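Long-range contacts in endo-polygalacturonase (Pectobacterium carotovorum subsp. carotovorum, PDB 1BHE), which hydrolyses the alpha-1,4 galacturonosyl linkages of polygalacturonic acid within plant cell walls, contributing to maceration and soft rot of plant tissue: residues A[23-28]-A[50-55]; A[149-154]-A[171-176]; A[255-260]-A[280-285]; A[268-273]-A[297-302]. All blocks are in the same frame, centred on the assembly; numbering follows the deposited sequence.

Contact 1 (A[23-28]-A[50-55]); sequences STATST and SVFLSG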
loop_
_atom_site.group_PDB
_atom_site.type_symbol
_atom_site.label_atom_id
_atom_site.label_comp_id
_atom_site.label_asym_id
_atom_site.label_seq_id
_atom_site.Cartn_x
_atom_site.Cartn_y
_atom_site.Cartn_z
ATOM N N SER A 23 -13.463 6.529 -26.941
ATOM C CA SER A 23 -14.079 5.214 -26.789
ATOM C C SER A 23 -13.568 4.447 -25.574
ATOM O O SER A 23 -12.552 4.812 -24.990
ATOM C CB SER A 23 -13.786 4.379 -28.049
ATOM O OG SER A 23 -12.421 3.967 -28.039
ATOM N N THR A 24 -14.250 3.367 -25.202
ATOM C CA THR A 24 -13.797 2.503 -24.108
ATOM C C THR A 24 -12.544 1.770 -24.575
ATOM O O THR A 24 -12.543 1.197 -25.665
ATOM C CB THR A 24 -14.907 1.532 -23.689
ATOM O OG1 THR A 24 -15.939 2.288 -23.027
ATOM C CG2 THR A 24 -14.418 0.441 -22.752
ATOM N N ALA A 25 -11.476 1.802 -23.791
ATOM C CA ALA A 25 -10.205 1.225 -24.187
ATOM C C ALA A 25 -9.853 -0.156 -23.660
ATOM O O ALA A 25 -8.801 -0.676 -24.062
ATOM C CB ALA A 25 -9.106 2.198 -23.727
ATOM N N THR A 26 -10.667 -0.774 -22.816
ATOM C CA THR A 26 -10.302 -2.056 -22.216
ATOM C C THR A 26 -9.733 -3.087 -23.174
ATOM O O THR A 26 -8.604 -3.563 -22.994
ATOM C CB THR A 26 -11.515 -2.664 -21.479
ATOM O OG1 THR A 26 -12.210 -1.596 -20.817
ATOM C CG2 THR A 26 -11.058 -3.700 -20.467
ATOM N N SER A 27 -10.508 -3.500 -24.177
ATOM C CA SER A 27 -10.055 -4.559 -25.077
ATOM C C SER A 27 -8.920 -4.104 -25.976
ATOM O O SER A 27 -8.071 -4.932 -26.328
ATOM C CB SER A 27 -11.224 -5.136 -25.880
ATOM O OG SER A 27 -11.919 -4.083 -26.533
ATOM N N THR A 28 -8.850 -2.826 -26.332
ATOM C CA THR A 28 -7.746 -2.320 -27.141
ATOM C C THR A 28 -6.434 -2.436 -26.367
ATOM O O THR A 28 -5.426 -2.893 -26.905
ATOM C CB THR A 28 -7.965 -0.884 -27.640
ATOM O OG1 THR A 28 -7.986 0.033 -26.541
ATOM C CG2 THR A 28 -9.287 -0.773 -28.378
ATOM N N SER A 50 -6.594 12.511 -23.821
ATOM C CA SER A 50 -5.402 12.075 -23.103
ATOM C C SER A 50 -5.819 11.086 -22.014
ATOM O O SER A 50 -5.085 10.859 -21.059
ATOM C CB SER A 50 -4.693 13.275 -22.477
ATOM O OG SER A 50 -5.536 13.843 -21.480
ATOM N N VAL A 51 -7.039 10.559 -22.138
ATOM C CA VAL A 51 -7.586 9.657 -21.128
ATOM C C VAL A 51 -7.984 8.314 -21.727
ATOM O O VAL A 51 -8.791 8.252 -22.660
ATOM C CB VAL A 51 -8.823 10.266 -20.432
ATOM C CG1 VAL A 51 -9.402 9.310 -19.387
ATOM C CG2 VAL A 51 -8.515 11.598 -19.760
ATOM N N PHE A 52 -7.421 7.233 -21.208
ATOM C CA PHE A 52 -7.801 5.877 -21.578
ATOM C C PHE A 52 -8.794 5.382 -20.516
ATOM O O PHE A 52 -8.409 5.239 -19.353
ATOM C CB PHE A 52 -6.608 4.932 -21.649
ATOM C CG PHE A 52 -5.686 5.142 -22.819
ATOM C CD1 PHE A 52 -4.621 6.015 -22.731
ATOM C CD2 PHE A 52 -5.889 4.447 -24.002
ATOM C CE1 PHE A 52 -3.769 6.208 -23.803
ATOM C CE2 PHE A 52 -5.042 4.633 -25.085
ATOM C CZ PHE A 52 -3.980 5.510 -24.981
ATOM N N LEU A 53 -10.043 5.195 -20.908
ATOM C CA LEU A 53 -11.085 4.742 -19.977
ATOM C C LEU A 53 -11.197 3.227 -20.092
ATOM O O LEU A 53 -11.455 2.712 -21.186
ATOM C CB LEU A 53 -12.399 5.443 -20.308
ATOM C CG LEU A 53 -13.461 5.563 -19.218
ATOM C CD1 LEU A 53 -12.914 6.206 -17.951
ATOM C CD2 LEU A 53 -14.653 6.366 -19.729
ATOM N N SER A 54 -10.962 2.508 -18.999
ATOM C CA SER A 54 -10.927 1.049 -19.068
ATOM C C SER A 54 -11.436 0.349 -17.818
ATOM O O SER A 54 -11.469 0.902 -16.725
ATOM C CB SER A 54 -9.447 0.651 -19.277
ATOM O OG SER A 54 -9.229 -0.744 -19.192
ATOM N N GLY A 55 -11.788 -0.920 -18.000
ATOM C CA GLY A 55 -12.157 -1.806 -16.904
ATOM C C GLY A 55 -10.914 -2.652 -16.600
ATOM O O GLY A 55 -9.805 -2.328 -17.031
HETATM O O HOH W 1 -10.557 5.749 -23.603
#
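Two nearly straight hydrogen bonds, one made by Ala25 and one by Thr26, fasten 23-28 to strand 51-54. In the first, Ala25 N gives its hydrogen to Leu53 O at 2.8 Å, with the N-H almost in line with the acceptor (167°). The second runs the other way: Gly55 N donates to the side-chain oxygen Thr26 OG1 at 2.9 Å (164°). OG1 is anti to the carbonyl carbon of Thr26 (chi1 -39°), which brings it round beside its own backbone N, within reach of Gly55 N. Thr26 N, buried by this contact, has no hydrogen-bond partner.

Apolar contact is slight. Ala25 CB meets the ring edge of Phe52, 3.9 Å from CD2 and close to the ring plane, while Phe52 also touches Ala20 and Leu73.

Two further bonds stay within a segment. Thr28 OG1 donates to Ala25 O at 2.7 Å across the first turn of the helix, and Ser54 OG donates to Gly55 O at 2.7 Å. A water adds a bridge between the segments: Leu53 N donates to it at 2.8 Å, and it lies 2.6 Å from Ser23 O.

Helix 26-33 thus begins against the flank of strand 51-58 near the N-terminal end of a right-handed parallel beta-helix, the fold of glycoside hydrolase family 28, in which a short helix caps the first coil.

Contact 2 (A[149-154]-A[171-176]); sequences NTPRLI and NSPNFH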
loop_
_atom_site.group_PDB
_atom_site.type_symbol
_atom_site.label_atom_id
_atom_site.label_comp_id
_atom_site.label_asym_id
_atom_site.label_seq_id
_atom_site.Cartn_x
_atom_site.Cartn_y
_atom_site.Cartn_z
ATOM N N ASN A 149 -17.321 -3.935 -1.169
ATOM C CA ASN A 149 -16.682 -4.583 -2.310
ATOM C C ASN A 149 -16.306 -3.470 -3.278
ATOM O O ASN A 149 -17.175 -2.897 -3.935
ATOM C CB ASN A 149 -17.577 -5.623 -2.971
ATOM C CG ASN A 149 -17.904 -6.762 -2.019
ATOM O OD1 ASN A 149 -17.214 -7.780 -2.013
ATOM N ND2 ASN A 149 -18.948 -6.553 -1.217
ATOM N N THR A 150 -15.030 -3.101 -3.330
ATOM C CA THR A 150 -14.535 -2.045 -4.203
ATOM C C THR A 150 -13.190 -2.492 -4.798
ATOM O O THR A 150 -12.425 -3.188 -4.136
ATOM C CB THR A 150 -14.295 -0.710 -3.481
ATOM O OG1 THR A 150 -13.311 -0.915 -2.450
ATOM C CG2 THR A 150 -15.531 -0.093 -2.834
ATOM N N PRO A 151 -12.875 -2.080 -6.017
ATOM C CA PRO A 151 -11.644 -2.458 -6.679
ATOM C C PRO A 151 -10.362 -1.825 -6.168
ATOM O O PRO A 151 -10.258 -0.615 -5.947
ATOM C CB PRO A 151 -11.854 -2.042 -8.134
ATOM C CG PRO A 151 -13.114 -1.280 -8.223
ATOM C CD PRO A 151 -13.754 -1.244 -6.870
ATOM N N ARG A 152 -9.325 -2.644 -5.994
ATOM C CA ARG A 152 -7.967 -2.168 -5.760
ATOM C C ARG A 152 -7.378 -1.657 -7.073
ATOM O O ARG A 152 -7.815 -2.124 -8.134
ATOM C CB ARG A 152 -7.075 -3.295 -5.226
ATOM C CG ARG A 152 -7.439 -3.670 -3.789
ATOM C CD ARG A 152 -6.665 -4.907 -3.344
ATOM N NE ARG A 152 -6.882 -5.178 -1.919
ATOM C CZ ARG A 152 -6.525 -6.306 -1.312
ATOM N NH1 ARG A 152 -5.932 -7.283 -1.984
ATOM N NH2 ARG A 152 -6.777 -6.448 -0.015
ATOM N N LEU A 153 -6.432 -0.725 -7.027
ATOM C CA LEU A 153 -5.849 -0.210 -8.262
ATOM C C LEU A 153 -4.891 -1.215 -8.900
ATOM O O LEU A 153 -5.003 -1.558 -10.074
ATOM C CB LEU A 153 -5.077 1.079 -8.040
ATOM C CG LEU A 153 -5.720 2.442 -8.168
ATOM C CD1 LEU A 153 -4.612 3.492 -8.314
ATOM C CD2 LEU A 153 -6.717 2.577 -9.308
ATOM N N ILE A 154 -3.901 -1.656 -8.125
ATOM C CA ILE A 154 -2.886 -2.575 -8.654
ATOM C C ILE A 154 -2.792 -3.775 -7.715
ATOM O O ILE A 154 -2.519 -3.573 -6.535
ATOM C CB ILE A 154 -1.519 -1.884 -8.780
ATOM C CG1 ILE A 154 -1.511 -0.832 -9.905
ATOM C CG2 ILE A 154 -0.384 -2.873 -9.027
ATOM C CD1 ILE A 154 -0.360 0.151 -9.763
ATOM N N ASN A 171 -6.790 8.646 -6.343
ATOM C CA ASN A 171 -8.177 8.319 -6.054
ATOM C C ASN A 171 -8.512 6.838 -6.155
ATOM O O ASN A 171 -9.478 6.443 -6.813
ATOM C CB ASN A 171 -9.075 9.140 -7.000
ATOM C CG ASN A 171 -8.766 10.628 -6.936
ATOM O OD1 ASN A 171 -8.522 11.155 -5.851
ATOM N ND2 ASN A 171 -8.768 11.290 -8.089
ATOM N N SER A 172 -7.762 5.996 -5.445
ATOM C CA SER A 172 -8.022 4.556 -5.485
ATOM C C SER A 172 -9.270 4.204 -4.697
ATOM O O SER A 172 -9.466 4.635 -3.558
ATOM C CB SER A 172 -6.802 3.806 -4.925
ATOM O OG SER A 172 -7.019 2.414 -4.995
ATOM N N PRO A 173 -10.141 3.386 -5.279
ATOM C CA PRO A 173 -11.357 2.932 -4.623
ATOM C C PRO A 173 -11.047 2.100 -3.383
ATOM O O PRO A 173 -11.755 2.183 -2.382
ATOM C CB PRO A 173 -12.095 2.117 -5.677
ATOM C CG PRO A 173 -11.477 2.525 -6.977
ATOM C CD PRO A 173 -10.028 2.802 -6.634
ATOM N N ASN A 174 -9.991 1.303 -3.436
ATOM C CA ASN A 174 -9.559 0.450 -2.327
ATOM C C ASN A 174 -8.049 0.627 -2.166
ATOM O O ASN A 174 -7.572 1.745 -2.414
ATOM C CB ASN A 174 -9.971 -0.977 -2.627
ATOM C CG ASN A 174 -9.973 -1.996 -1.522
ATOM O OD1 ASN A 174 -8.946 -2.299 -0.918
ATOM N ND2 ASN A 174 -11.142 -2.588 -1.257
ATOM N N PHE A 175 -7.312 -0.382 -1.723
ATOM C CA PHE A 175 -5.858 -0.222 -1.597
ATOM C C PHE A 175 -5.261 0.147 -2.953
ATOM O O PHE A 175 -5.763 -0.314 -3.975
ATOM C CB PHE A 175 -5.234 -1.505 -1.050
ATOM C CG PHE A 175 -5.674 -1.921 0.328
ATOM C CD1 PHE A 175 -6.556 -1.176 1.091
ATOM C CD2 PHE A 175 -5.164 -3.096 0.870
ATOM C CE1 PHE A 175 -6.939 -1.590 2.352
ATOM C CE2 PHE A 175 -5.535 -3.509 2.136
ATOM C CZ PHE A 175 -6.425 -2.760 2.880
ATOM N N HIS A 176 -4.206 0.959 -2.963
ATOM C CA HIS A 176 -3.584 1.371 -4.214
ATOM C C HIS A 176 -2.730 0.264 -4.825
ATOM O O HIS A 176 -2.875 -0.067 -6.003
ATOM C CB HIS A 176 -2.707 2.617 -4.022
ATOM C CG HIS A 176 -3.461 3.868 -3.688
ATOM N ND1 HIS A 176 -4.058 4.078 -2.468
ATOM C CD2 HIS A 176 -3.693 4.982 -4.426
ATOM C CE1 HIS A 176 -4.638 5.273 -2.463
ATOM N NE2 HIS A 176 -4.438 5.845 -3.636
HETATM O O HOH W 2 -13.030 0.812 -0.301
HETATM O O HOH W 3 -8.930 -4.492 0.642
#
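Asn174 reaches Thr150 with its amide nitrogen: ND2 donates to Thr150 OG1 at 3.0 Å (152°) and, weakly, to Thr150 O. Farther along, the backbones join directly, with Leu153 N bonded to Phe175 O at 3.2 Å and Ile154 N to His176 O at 2.8 Å. Pro173 CB packs 3.9 Å from Pro151 CD, the two side chains crossing at about a right angle. Arg152 runs alongside Phe175, pointing the same way, with guanidinium and ring planes 14° apart and NH2 3.8 Å from CD2. These loops lead into strands 154-157 and 177-180, which pair in parallel, so the contact joins equivalent turns of successive coils of the parallel beta-helix. Phe175 lies about 6 Å, side chain to side chain, from Asp223, the predicted proton donor.

In the next layer, Asn174 OD1 accepts the N-H of Phe175 on an in-plane lone pair at 2.6 Å, which fixes the amide's rotation. A water over the centre of the Phe175 ring accepts from Arg152 NH2 and donates to Asn174 OD1. Arg152 NH1 is hydrogen-bonded to Gln155 OE1. Ser172 CB sits 3.3 Å above the centre of the His176 ring, and Thr194 OG1 engages both His176 NE2 and Ser172 N.

Contact 3 (A[255-260]-A[280-285]); sequences IGSETM and RIKSDK
Ser257 OG touches the side chain of Lys282 at CE, 3.0 Å away. The lysine leaves the strand with CG between its backbone N and carbonyl carbon (chi1 61°), runs straight to CD and then bends. CD comes to rest 3.5 Å above the plane of the Arg280 guanidinium, over its centre. Lys282 NZ and Arg280 NH2 each form a salt bridge with Asp224, through OD2 and OD1 respectively.

Near the corner the hydroxyls form a short hydrogen-bonded chain. Ser283 OG donates to Ser257 O at 2.7 Å, in the carbonyl plane, and accepts from Thr259 OG1 at 3.2 Å; Thr259 OG1 in turn receives Gly289 N. A water accepts a hydrogen bond from Ser257 OG at 2.8 Å and donates to Asp284 OD2 at 2.9 Å, while Asp284 OD1 bonds to Ser286 OG.

The backbone sets these groups in place. Ile255 and Ile281 form a parallel bridge, with Lys282 N bonded to Ile255 O at 2.9 Å, before the cis peptide preceding Ser257 turns the chain. Gly256 CA makes a CA-H...O contact with Lys282 O at 3.3 Å, the carbonyl occupying the place a CB would take.

Strand 253-256 is flanked by 226-230 and 277-282; Ile255 and Ile281 pack inward on Tyr296 of strand 290-302, while Arg280 touches His251, inferred to be an active-site residue.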
loop_
_atom_site.group_PDB
_atom_site.type_symbol
_atom_site.label_atom_id
_atom_site.label_comp_id
_atom_site.label_asym_id
_atom_site.label_seq_id
_atom_site.Cartn_x
_atom_site.Cartn_y
_atom_site.Cartn_z
ATOM N N ILE A 255 3.155 -1.690 10.292
ATOM C CA ILE A 255 3.341 -3.132 10.252
ATOM C C ILE A 255 2.112 -3.725 10.953
ATOM O O ILE A 255 1.836 -3.312 12.084
ATOM C CB ILE A 255 4.622 -3.623 10.922
ATOM C CG1 ILE A 255 5.868 -3.226 10.112
ATOM C CG2 ILE A 255 4.624 -5.133 11.132
ATOM C CD1 ILE A 255 7.166 -3.380 10.888
ATOM N N GLY A 256 1.375 -4.613 10.300
ATOM C CA GLY A 256 0.180 -5.199 10.912
ATOM C C GLY A 256 -1.068 -4.751 10.154
ATOM O O GLY A 256 -0.952 -4.071 9.139
ATOM N N SER A 257 -2.230 -5.171 10.625
ATOM C CA SER A 257 -2.401 -5.944 11.843
ATOM C C SER A 257 -2.038 -7.409 11.755
ATOM O O SER A 257 -1.800 -8.090 12.763
ATOM C CB SER A 257 -3.876 -5.809 12.291
ATOM O OG SER A 257 -4.077 -4.466 12.735
ATOM N N GLU A 258 -1.960 -7.931 10.534
ATOM C CA GLU A 258 -1.549 -9.331 10.356
ATOM C C GLU A 258 -0.039 -9.355 10.540
ATOM O O GLU A 258 0.703 -8.812 9.721
ATOM C CB GLU A 258 -2.041 -9.854 9.012
ATOM C CG GLU A 258 -3.561 -9.779 8.888
ATOM C CD GLU A 258 -4.059 -8.454 8.349
ATOM O OE1 GLU A 258 -3.287 -7.494 8.167
ATOM O OE2 GLU A 258 -5.269 -8.335 8.076
ATOM N N THR A 259 0.417 -9.926 11.665
ATOM C CA THR A 259 1.843 -9.956 11.953
ATOM C C THR A 259 2.360 -11.377 12.112
ATOM O O THR A 259 3.195 -11.632 12.983
ATOM C CB THR A 259 2.208 -9.142 13.214
ATOM O OG1 THR A 259 1.461 -9.607 14.347
ATOM C CG2 THR A 259 1.953 -7.653 13.010
ATOM N N MET A 260 1.963 -12.294 11.238
ATOM C CA MET A 260 2.417 -13.681 11.324
ATOM C C MET A 260 3.771 -13.907 10.668
ATOM O O MET A 260 3.880 -14.664 9.706
ATOM C CB MET A 260 1.360 -14.604 10.703
ATOM C CG MET A 260 0.007 -14.511 11.398
ATOM S SD MET A 260 0.166 -14.845 13.168
ATOM C CE MET A 260 0.766 -16.532 13.137
ATOM N N ARG A 280 4.383 2.704 13.113
ATOM C CA ARG A 280 3.471 1.829 13.827
ATOM C C ARG A 280 3.618 0.335 13.631
ATOM O O ARG A 280 3.834 -0.190 12.547
ATOM C CB ARG A 280 2.052 2.253 13.395
ATOM C CG ARG A 280 0.930 1.512 14.101
ATOM C CD ARG A 280 -0.358 2.327 13.966
ATOM N NE ARG A 280 -0.913 2.187 12.614
ATOM C CZ ARG A 280 -2.209 2.333 12.363
ATOM N NH1 ARG A 280 -3.034 2.626 13.367
ATOM N NH2 ARG A 280 -2.676 2.196 11.131
ATOM N N ILE A 281 3.483 -0.384 14.742
ATOM C CA ILE A 281 3.448 -1.834 14.784
ATOM C C ILE A 281 2.154 -2.166 15.542
ATOM O O ILE A 281 2.021 -1.819 16.719
ATOM C CB ILE A 281 4.641 -2.545 15.422
ATOM C CG1 ILE A 281 5.965 -2.090 14.817
ATOM C CG2 ILE A 281 4.459 -4.056 15.252
ATOM C CD1 ILE A 281 7.218 -2.690 15.409
ATOM N N LYS A 282 1.195 -2.763 14.849
ATOM C CA LYS A 282 -0.096 -3.039 15.458
ATOM C C LYS A 282 -0.621 -4.434 15.182
ATOM O O LYS A 282 -0.355 -5.021 14.135
ATOM C CB LYS A 282 -1.118 -2.008 14.937
ATOM C CG LYS A 282 -1.299 -2.064 13.426
ATOM C CD LYS A 282 -2.422 -1.143 12.972
ATOM C CE LYS A 282 -3.167 -1.725 11.779
ATOM N NZ LYS A 282 -2.779 -1.033 10.514
ATOM N N SER A 283 -1.417 -4.943 16.121
ATOM C CA SER A 283 -2.031 -6.250 15.974
ATOM C C SER A 283 -3.153 -6.447 16.984
ATOM O O SER A 283 -3.546 -5.531 17.711
ATOM C CB SER A 283 -0.977 -7.356 16.101
ATOM O OG SER A 283 -1.380 -8.498 15.365
ATOM N N ASP A 284 -3.693 -7.652 17.027
ATOM C CA ASP A 284 -4.744 -8.008 17.972
ATOM C C ASP A 284 -4.607 -9.496 18.268
ATOM O O ASP A 284 -3.727 -10.146 17.696
ATOM C CB ASP A 284 -6.128 -7.664 17.432
ATOM C CG ASP A 284 -6.391 -8.242 16.055
ATOM O OD1 ASP A 284 -6.545 -9.476 15.966
ATOM O OD2 ASP A 284 -6.440 -7.472 15.068
ATOM N N LYS A 285 -5.524 -10.066 19.036
ATOM C CA LYS A 285 -5.467 -11.480 19.379
ATOM C C LYS A 285 -5.745 -12.416 18.213
ATOM O O LYS A 285 -5.418 -13.604 18.324
ATOM C CB LYS A 285 -6.445 -11.796 20.519
ATOM C CG LYS A 285 -5.905 -11.504 21.907
ATOM C CD LYS A 285 -6.821 -12.095 22.976
ATOM C CE LYS A 285 -7.450 -11.010 23.826
ATOM N NZ LYS A 285 -7.546 -11.420 25.262
HETATM O O HOH W 4 -6.155 -4.655 14.658
#

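Contact 4 (A[268-273]-A[297-302]); sequences DDLKMN and SNVVMK
Met272 and Met301 form the close part of this contact, lying side by side and pointing the same way with Met272 SD 3.8 Å from Met301 CG. Leu270 and Val299 share that face, and Phe247 and Val333 flank the group from adjoining coils. Behind it strands 270-273 and 299-302 run in matched parallel register, their axes 4.7 Å apart and 8° from parallel. Alternating backbone bonds join them, such as Met272 N to Val300 O at 2.9 Å.

The other face is looser. Lys271 CG lies 4.4 Å from Val300 CB, and the Asn273 amide lies beside Lys302. Both lysine ends lead away from the partner strand, Lys302 NZ toward Glu336 in a long, weak ion pair.

At the preceding corner the contact turns polar. Ser297 OG donates to Asp268 OD1 at 2.6 Å, on the anti side and 29° out of the carboxylate plane. A water links the neighbouring coils by donating to Asp268 OD2 and accepting from Asn298 ND2, each at 2.8 Å. Asp269 and Asn298, both with left-handed backbone angles, lie side by side, their carboxylate and amide planes 11° apart. Asp269 OD2 goes on to accept from His244 ND1.

Apolar contact thus contributes to the interior of the beta-helix, whereas the corner satisfies acids; hydroxyl, water and imidazole donors would tend to stabilise their ionised form, though Ser297 O, 3.1 Å from Asp268 OD1, would oppose this.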
loop_
_atom_site.group_PDB
_atom_site.type_symbol
_atom_site.label_atom_id
_atom_site.label_comp_id
_atom_site.label_asym_id
_atom_site.label_seq_id
_atom_site.Cartn_x
_atom_site.Cartn_y
_atom_site.Cartn_z
ATOM N N ASP A 268 14.636 4.159 6.647
ATOM C CA ASP A 268 15.607 5.233 6.797
ATOM C C ASP A 268 15.259 6.430 5.918
ATOM O O ASP A 268 14.858 6.280 4.760
ATOM C CB ASP A 268 17.030 4.759 6.465
ATOM C CG ASP A 268 18.061 5.856 6.691
ATOM O OD1 ASP A 268 18.201 6.326 7.839
ATOM O OD2 ASP A 268 18.736 6.268 5.725
ATOM N N ASP A 269 15.443 7.626 6.460
ATOM C CA ASP A 269 15.190 8.869 5.759
ATOM C C ASP A 269 13.724 8.942 5.322
ATOM O O ASP A 269 13.382 8.731 4.158
ATOM C CB ASP A 269 16.123 9.049 4.560
ATOM C CG ASP A 269 15.995 10.424 3.931
ATOM O OD1 ASP A 269 15.368 11.314 4.555
ATOM O OD2 ASP A 269 16.512 10.633 2.815
ATOM N N LEU A 270 12.874 9.243 6.293
ATOM C CA LEU A 270 11.441 9.345 6.070
ATOM C C LEU A 270 10.897 10.656 6.631
ATOM O O LEU A 270 10.987 10.902 7.837
ATOM C CB LEU A 270 10.698 8.168 6.709
ATOM C CG LEU A 270 9.165 8.220 6.649
ATOM C CD1 LEU A 270 8.665 8.295 5.217
ATOM C CD2 LEU A 270 8.561 7.020 7.369
ATOM N N LYS A 271 10.363 11.484 5.740
ATOM C CA LYS A 271 9.782 12.758 6.178
ATOM C C LYS A 271 8.267 12.607 6.233
ATOM O O LYS A 271 7.646 12.127 5.282
ATOM C CB LYS A 271 10.191 13.902 5.259
ATOM C CG LYS A 271 11.484 14.593 5.667
ATOM C CD LYS A 271 12.626 14.260 4.720
ATOM C CE LYS A 271 13.316 15.526 4.227
ATOM N NZ LYS A 271 13.378 15.566 2.738
ATOM N N MET A 272 7.674 12.950 7.377
ATOM C CA MET A 272 6.231 12.823 7.555
ATOM C C MET A 272 5.590 14.157 7.924
ATOM O O MET A 272 6.048 14.847 8.839
ATOM C CB MET A 272 5.917 11.772 8.617
ATOM C CG MET A 272 6.608 10.435 8.414
ATOM S SD MET A 272 6.172 9.174 9.605
ATOM C CE MET A 272 4.588 8.623 8.979
ATOM N N ASN A 273 4.535 14.529 7.202
ATOM C CA ASN A 273 3.833 15.773 7.490
ATOM C C ASN A 273 2.325 15.552 7.477
ATOM O O ASN A 273 1.748 15.277 6.426
ATOM C CB ASN A 273 4.205 16.879 6.502
ATOM C CG ASN A 273 3.674 18.239 6.919
ATOM O OD1 ASN A 273 2.644 18.355 7.583
ATOM N ND2 ASN A 273 4.383 19.300 6.532
ATOM N N SER A 297 15.348 4.782 11.287
ATOM C CA SER A 297 16.367 5.811 11.470
ATOM C C SER A 297 16.147 7.010 10.568
ATOM O O SER A 297 15.644 6.901 9.451
ATOM C CB SER A 297 17.773 5.243 11.244
ATOM O OG SER A 297 17.932 4.812 9.906
ATOM N N ASN A 298 16.532 8.183 11.064
ATOM C CA ASN A 298 16.425 9.423 10.312
ATOM C C ASN A 298 14.993 9.711 9.872
ATOM O O ASN A 298 14.699 9.939 8.698
ATOM C CB ASN A 298 17.388 9.416 9.121
ATOM C CG ASN A 298 17.575 10.797 8.535
ATOM O OD1 ASN A 298 17.103 11.792 9.096
ATOM N ND2 ASN A 298 18.248 10.900 7.400
ATOM N N VAL A 299 14.091 9.702 10.852
ATOM C CA VAL A 299 12.678 9.979 10.614
ATOM C C VAL A 299 12.331 11.358 11.178
ATOM O O VAL A 299 12.583 11.608 12.361
ATOM C CB VAL A 299 11.774 8.925 11.269
ATOM C CG1 VAL A 299 10.308 9.157 10.909
ATOM C CG2 VAL A 299 12.174 7.512 10.868
ATOM N N VAL A 300 11.812 12.258 10.355
ATOM C CA VAL A 300 11.436 13.597 10.804
ATOM C C VAL A 300 9.928 13.786 10.624
ATOM O O VAL A 300 9.427 13.678 9.504
ATOM C CB VAL A 300 12.184 14.707 10.058
ATOM C CG1 VAL A 300 11.721 16.091 10.508
ATOM C CG2 VAL A 300 13.694 14.593 10.252
ATOM N N MET A 301 9.214 14.048 11.717
ATOM C CA MET A 301 7.769 14.214 11.661
ATOM C C MET A 301 7.291 15.609 12.054
ATOM O O MET A 301 7.818 16.255 12.957
ATOM C CB MET A 301 7.075 13.199 12.572
ATOM C CG MET A 301 7.315 11.743 12.213
ATOM S SD MET A 301 6.786 10.633 13.527
ATOM C CE MET A 301 8.295 9.732 13.857
ATOM N N LYS A 302 6.253 16.064 11.363
ATOM C CA LYS A 302 5.618 17.353 11.569
ATOM C C LYS A 302 4.096 17.159 11.537
ATOM O O LYS A 302 3.567 16.561 10.598
ATOM C CB LYS A 302 5.965 18.367 10.486
ATOM C CG LYS A 302 7.403 18.771 10.265
ATOM C CD LYS A 302 7.508 20.029 9.409
ATOM C CE LYS A 302 8.282 19.782 8.123
ATOM N NZ LYS A 302 9.619 20.445 8.147
HETATM O O HOH W 5 19.667 8.839 6.081
HETATM O O HOH W 6 14.524 12.453 7.009
#

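In the fold
Contacts 2 and 3 are buried, whereas contacts 1 and 4 are only partly so. Contact 1 lies toward the N-terminal end, with its centre about 39 Å from those of contacts 3 and 4 across the middle of the chain, and it alone brings a helix to a strand. Contacts 2, 3 and 4 join successive coils. Contacts 3 and 4 both use strand 258-273, whose opposite ends enter them, and their segments alternate along the chain. Chemistry follows place: contacts 2 and 3, which approach the annotated active-site residues most closely, gather amide, guanidinium and ammonium groups, whereas contact 4 divides between an apolar interior and a hydrated corner.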